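Local coordinates for lipolytic enzyme, g-d-s-l (Clostridium thermocellum, PDB 2W47), which carries a family 6 carbohydrate-binding module, a beta-sandwich domain that holds a glycan next to a calcium ion in this crystal, at residues Ala12-Asn16 and Ala17-Thr21; Asn62-Thr65 and Ala66-Met70. One frame throughout, in Å; residues are numbered along the deposited sequence.

Contact 1: Ala12-Asn16 and Ala17-Thr21; sequences AIIYN and AILET. With AQA (4-deoxy-beta-L-threo-hex-4-enopyranuronic acid), chain B.
Ile14 and Ala17 meet across a tight backbone corner, their CB atoms 4.2 Å apart. The corner is made at Asn16, whose backbone lies in the left-handed region, and the short strands 13-15 and 17-20 on its two sides run at 123° to each other. Ala17 is the residue most enclosed by the corner, and Ile14 reaches over it. With CG1 flanked by N and C (chi1 68°) and the branch extended beyond it, Ile14 CD1 lies 3.4 Å from Ala17 O and 3.8 Å from Ile18 C, then touches Leu19 CG at 4.0 Å. No hydrogen bond crosses the corner; these side-chain contacts are van der Waals, aliphatic carbon on carbon and on Ala17 O. Asn16 turns its amide back along the chain, with CG 3.9 Å above one face of the Tyr15 ring and offset toward its rim. Further on, Glu20, a residue of the glycan pocket, places OE1 2.8 Å from O3 of AQA; Tyr31 OH is hydrogen-bonded to the same carboxylate oxygen, while Asn33 ND2 donates to OE2. The corner thus carries the chain from the sandwich edge to the pocket. Strand 13-15 forms the edge of the five-stranded sheet beside strand 41-48, where Ile14 packs on Ile42. Past the corner, strand 17-20 pairs instead with strand 31-34, and Ala17 and Leu19 both rest on Val32.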
# COMPACT_ATOMS: atom_id res chain seq x y z
N ALA A 12 -6.14 -8.04 -2.78
CA ALA A 12 -5.99 -6.91 -3.67
C ALA A 12 -6.32 -7.31 -5.10
O ALA A 12 -6.28 -8.48 -5.47
CB ALA A 12 -4.57 -6.38 -3.61
N ILE A 13 -6.66 -6.30 -5.89
CA ILE A 13 -6.66 -6.40 -7.34
C ILE A 13 -5.31 -5.86 -7.77
O ILE A 13 -4.91 -4.77 -7.35
CB ILE A 13 -7.82 -5.57 -7.93
CG1 ILE A 13 -9.16 -6.18 -7.50
CG2 ILE A 13 -7.70 -5.45 -9.46
CD1 ILE A 13 -10.31 -5.19 -7.43
N ILE A 14 -4.57 -6.65 -8.54
CA ILE A 14 -3.22 -6.25 -8.91
C ILE A 14 -3.06 -6.22 -10.42
O ILE A 14 -3.71 -6.99 -11.15
CB ILE A 14 -2.13 -7.12 -8.21
CG1 ILE A 14 -2.15 -8.56 -8.73
CG2 ILE A 14 -2.31 -7.04 -6.69
CD1 ILE A 14 -1.13 -9.47 -8.03
N TYR A 15 -2.19 -5.33 -10.89
CA TYR A 15 -1.94 -5.15 -12.30
C TYR A 15 -0.44 -5.00 -12.50
O TYR A 15 0.19 -4.19 -11.84
CB TYR A 15 -2.65 -3.90 -12.81
CG TYR A 15 -2.22 -3.46 -14.19
CD1 TYR A 15 -2.67 -4.14 -15.32
CD2 TYR A 15 -1.38 -2.36 -14.36
CE1 TYR A 15 -2.28 -3.74 -16.59
CE2 TYR A 15 -0.98 -1.96 -15.64
CZ TYR A 15 -1.44 -2.65 -16.74
OH TYR A 15 -1.04 -2.24 -18.00
N ASN A 16 0.13 -5.79 -13.41
CA ASN A 16 1.57 -5.78 -13.62
C ASN A 16 2.34 -5.92 -12.30
O ASN A 16 3.27 -5.17 -11.98
CB ASN A 16 2.01 -4.57 -14.44
CG ASN A 16 1.75 -4.77 -15.91
OD1 ASN A 16 1.55 -5.89 -16.36
ND2 ASN A 16 1.77 -3.68 -16.67
N ALA A 17 1.88 -6.90 -11.53
CA ALA A 17 2.42 -7.26 -10.24
C ALA A 17 1.99 -8.71 -10.02
O ALA A 17 1.03 -9.17 -10.66
CB ALA A 17 1.85 -6.35 -9.17
N ILE A 18 2.69 -9.41 -9.13
CA ILE A 18 2.36 -10.79 -8.80
C ILE A 18 2.24 -10.97 -7.29
O ILE A 18 2.66 -10.11 -6.52
CB ILE A 18 3.41 -11.79 -9.36
CG1 ILE A 18 4.77 -11.64 -8.63
CG2 ILE A 18 3.53 -11.63 -10.88
CD1 ILE A 18 5.84 -12.66 -9.03
N LEU A 19 1.68 -12.11 -6.88
CA LEU A 19 1.72 -12.55 -5.50
C LEU A 19 2.84 -13.57 -5.40
O LEU A 19 2.92 -14.51 -6.20
CB LEU A 19 0.40 -13.22 -5.11
CG LEU A 19 -0.85 -12.34 -5.21
CD1 LEU A 19 -2.10 -13.12 -4.81
CD2 LEU A 19 -0.69 -11.09 -4.35
N GLU A 20 3.73 -13.39 -4.43
CA GLU A 20 4.84 -14.32 -4.26
C GLU A 20 5.17 -14.53 -2.79
O GLU A 20 4.59 -13.87 -1.90
CB GLU A 20 6.08 -13.87 -5.05
CG GLU A 20 6.80 -12.69 -4.47
CD GLU A 20 8.10 -12.37 -5.18
OE1 GLU A 20 8.98 -11.79 -4.51
OE2 GLU A 20 8.23 -12.67 -6.39
N THR A 21 6.09 -15.46 -2.54
CA THR A 21 6.45 -15.87 -1.18
C THR A 21 7.96 -15.94 -1.00
O THR A 21 8.45 -16.49 -0.02
CB THR A 21 5.90 -17.26 -0.87
OG1 THR A 21 6.47 -18.17 -1.82
CG2 THR A 21 4.38 -17.31 -0.97
O6A AQA B . 13.49 -5.67 -7.48
C6 AQA B . 12.52 -6.29 -6.97
O6B AQA B . 11.34 -5.85 -7.00
C5 AQA B . 12.74 -7.45 -6.36
O5 AQA B . 14.13 -7.91 -6.31
C4 AQA B . 11.74 -8.16 -5.78
C3 AQA B . 11.98 -9.57 -5.30
O3 AQA B . 11.04 -9.95 -4.28
C2 AQA B . 13.40 -9.64 -4.75
O2 AQA B . 13.71 -10.96 -4.29
C1 AQA B . 14.39 -9.23 -5.84

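Contact 2: Asn62-Thr65 and Ala66-Met70; sequences NGTT and ANRPM. With AQA (4-deoxy-beta-L-threo-hex-4-enopyranuronic acid), chain B.
Arg68, a residue of the glycan pocket, begins its contact with Asn62 near CB and continues it at CG, 3.7 Å from Asn62 ND2; CD passes 4.0 Å from Asn62 OD1, which lies over one face of the guanidinium. The chain is extended from CG to NE, and NE donates to a water at 2.9 Å that itself donates to Thr64 OG1. At the tip, Thr64 CG2 approaches NH2 obliquely at 3.5 Å. A bidentate pair of nearly straight bonds grips the carboxylate of AQA: NH1 to O6B, 2.9 Å and 168°, and NH2 to O6A, 2.8 Å and 167°. Asp118 gives NH2 a salt bridge and Gly120 O accepts from NH1, which together would fix the rotation of the group. Behind it, Asn62 shapes the loop. Its OD1 accepts from Thr64 N at 3.0 Å in an Asx turn and from Thr64 OG1 on an in-plane lone pair, while ND2 donates to Ala66 O at 2.8 Å and to Phe85 O, joining two loops. The loop links strand 52-61 of the four-stranded sheet to strand 70-74 of the five-stranded one, with Arg68 backbone hydrogen-bonded to Phe85 and Trp91 lying against both Thr64 and Arg68.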
# COMPACT_ATOMS: atom_id res chain seq x y z
N ASN A 62 11.86 -2.91 0.65
CA ASN A 62 12.58 -2.36 -0.49
C ASN A 62 14.06 -2.65 -0.28
O ASN A 62 14.76 -1.93 0.45
CB ASN A 62 12.30 -0.86 -0.64
CG ASN A 62 13.06 -0.24 -1.81
OD1 ASN A 62 13.80 -0.93 -2.50
ND2 ASN A 62 12.89 1.06 -2.00
N GLY A 63 14.52 -3.71 -0.93
CA GLY A 63 15.90 -4.17 -0.76
C GLY A 63 16.87 -3.52 -1.72
O GLY A 63 17.99 -3.99 -1.87
N THR A 64 16.44 -2.45 -2.38
CA THR A 64 17.35 -1.63 -3.17
C THR A 64 17.65 -0.36 -2.40
O THR A 64 16.98 -0.03 -1.43
CB THR A 64 16.78 -1.25 -4.56
OG1 THR A 64 15.83 -0.18 -4.42
CG2 THR A 64 16.12 -2.46 -5.26
N THR A 65 18.65 0.39 -2.85
CA THR A 65 18.99 1.64 -2.19
C THR A 65 18.04 2.78 -2.59
O THR A 65 17.91 3.77 -1.87
CB THR A 65 20.47 2.01 -2.45
OG1 THR A 65 20.75 3.33 -1.94
CG2 THR A 65 20.82 1.92 -3.93
N ALA A 66 17.34 2.61 -3.71
CA ALA A 66 16.56 3.71 -4.27
C ALA A 66 15.10 3.69 -3.83
O ALA A 66 14.46 2.63 -3.77
CB ALA A 66 16.65 3.70 -5.78
N ASN A 67 14.59 4.88 -3.54
CA ASN A 67 13.18 5.10 -3.24
C ASN A 67 12.32 4.57 -4.38
O ASN A 67 12.64 4.77 -5.56
CB ASN A 67 12.96 6.60 -3.06
CG ASN A 67 11.55 6.94 -2.62
OD1 ASN A 67 10.85 6.12 -2.02
ND2 ASN A 67 11.11 8.16 -2.93
N ARG A 68 11.22 3.90 -4.02
CA ARG A 68 10.26 3.40 -5.01
C ARG A 68 8.93 4.11 -4.77
O ARG A 68 8.03 3.56 -4.13
CB ARG A 68 10.10 1.88 -4.88
CG ARG A 68 11.32 1.13 -5.39
CD ARG A 68 11.10 -0.36 -5.46
NE ARG A 68 12.18 -1.05 -6.16
CZ ARG A 68 12.16 -2.34 -6.45
NH1 ARG A 68 11.13 -3.09 -6.08
NH2 ARG A 68 13.18 -2.89 -7.09
N PRO A 69 8.81 5.34 -5.28
CA PRO A 69 7.64 6.15 -4.97
C PRO A 69 6.39 5.64 -5.67
O PRO A 69 6.46 5.03 -6.76
CB PRO A 69 8.04 7.55 -5.48
CG PRO A 69 8.99 7.26 -6.60
CD PRO A 69 9.77 6.06 -6.15
N MET A 70 5.24 5.87 -5.04
CA MET A 70 3.96 5.46 -5.62
C MET A 70 2.93 6.56 -5.52
O MET A 70 2.91 7.33 -4.56
CB MET A 70 3.44 4.18 -4.98
CG MET A 70 4.40 3.02 -5.09
SD MET A 70 3.58 1.42 -5.05
CE MET A 70 3.33 1.19 -3.29
O6A AQA B . 13.49 -5.67 -7.48
C6 AQA B . 12.52 -6.29 -6.97
O6B AQA B . 11.34 -5.85 -7.00
C5 AQA B . 12.74 -7.45 -6.36
O5 AQA B . 14.13 -7.91 -6.31
C4 AQA B . 11.74 -8.16 -5.78
C3 AQA B . 11.98 -9.57 -5.30
O3 AQA B . 11.04 -9.95 -4.28
C2 AQA B . 13.40 -9.64 -4.75
O2 AQA B . 13.71 -10.96 -4.29
C1 AQA B . 14.39 -9.23 -5.84
O HOH W 1 14.50 0.63 -6.68

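Overall arrangement
Contacts 1 and 2 do not touch: their centres are about 17 Å apart and their nearest atoms about 9 Å, yet both reach AQA. They address different parts of the sugar, residues 17-21 a ring hydroxyl and residues 66-70 the carboxylate. Contact 1 is a surface corner between two short strands, held by aliphatic side chains, with its polar group at the far end. Contact 2 is partly buried, lies in a loop between strands of the two main sheets, and is built from amide, hydroxyl and water-mediated bonds. Strands 13-15 and 70-74 belong to one five-stranded sheet; Glu20 comes from the two-stranded sheet beyond the first, Arg68 from the loop before the second.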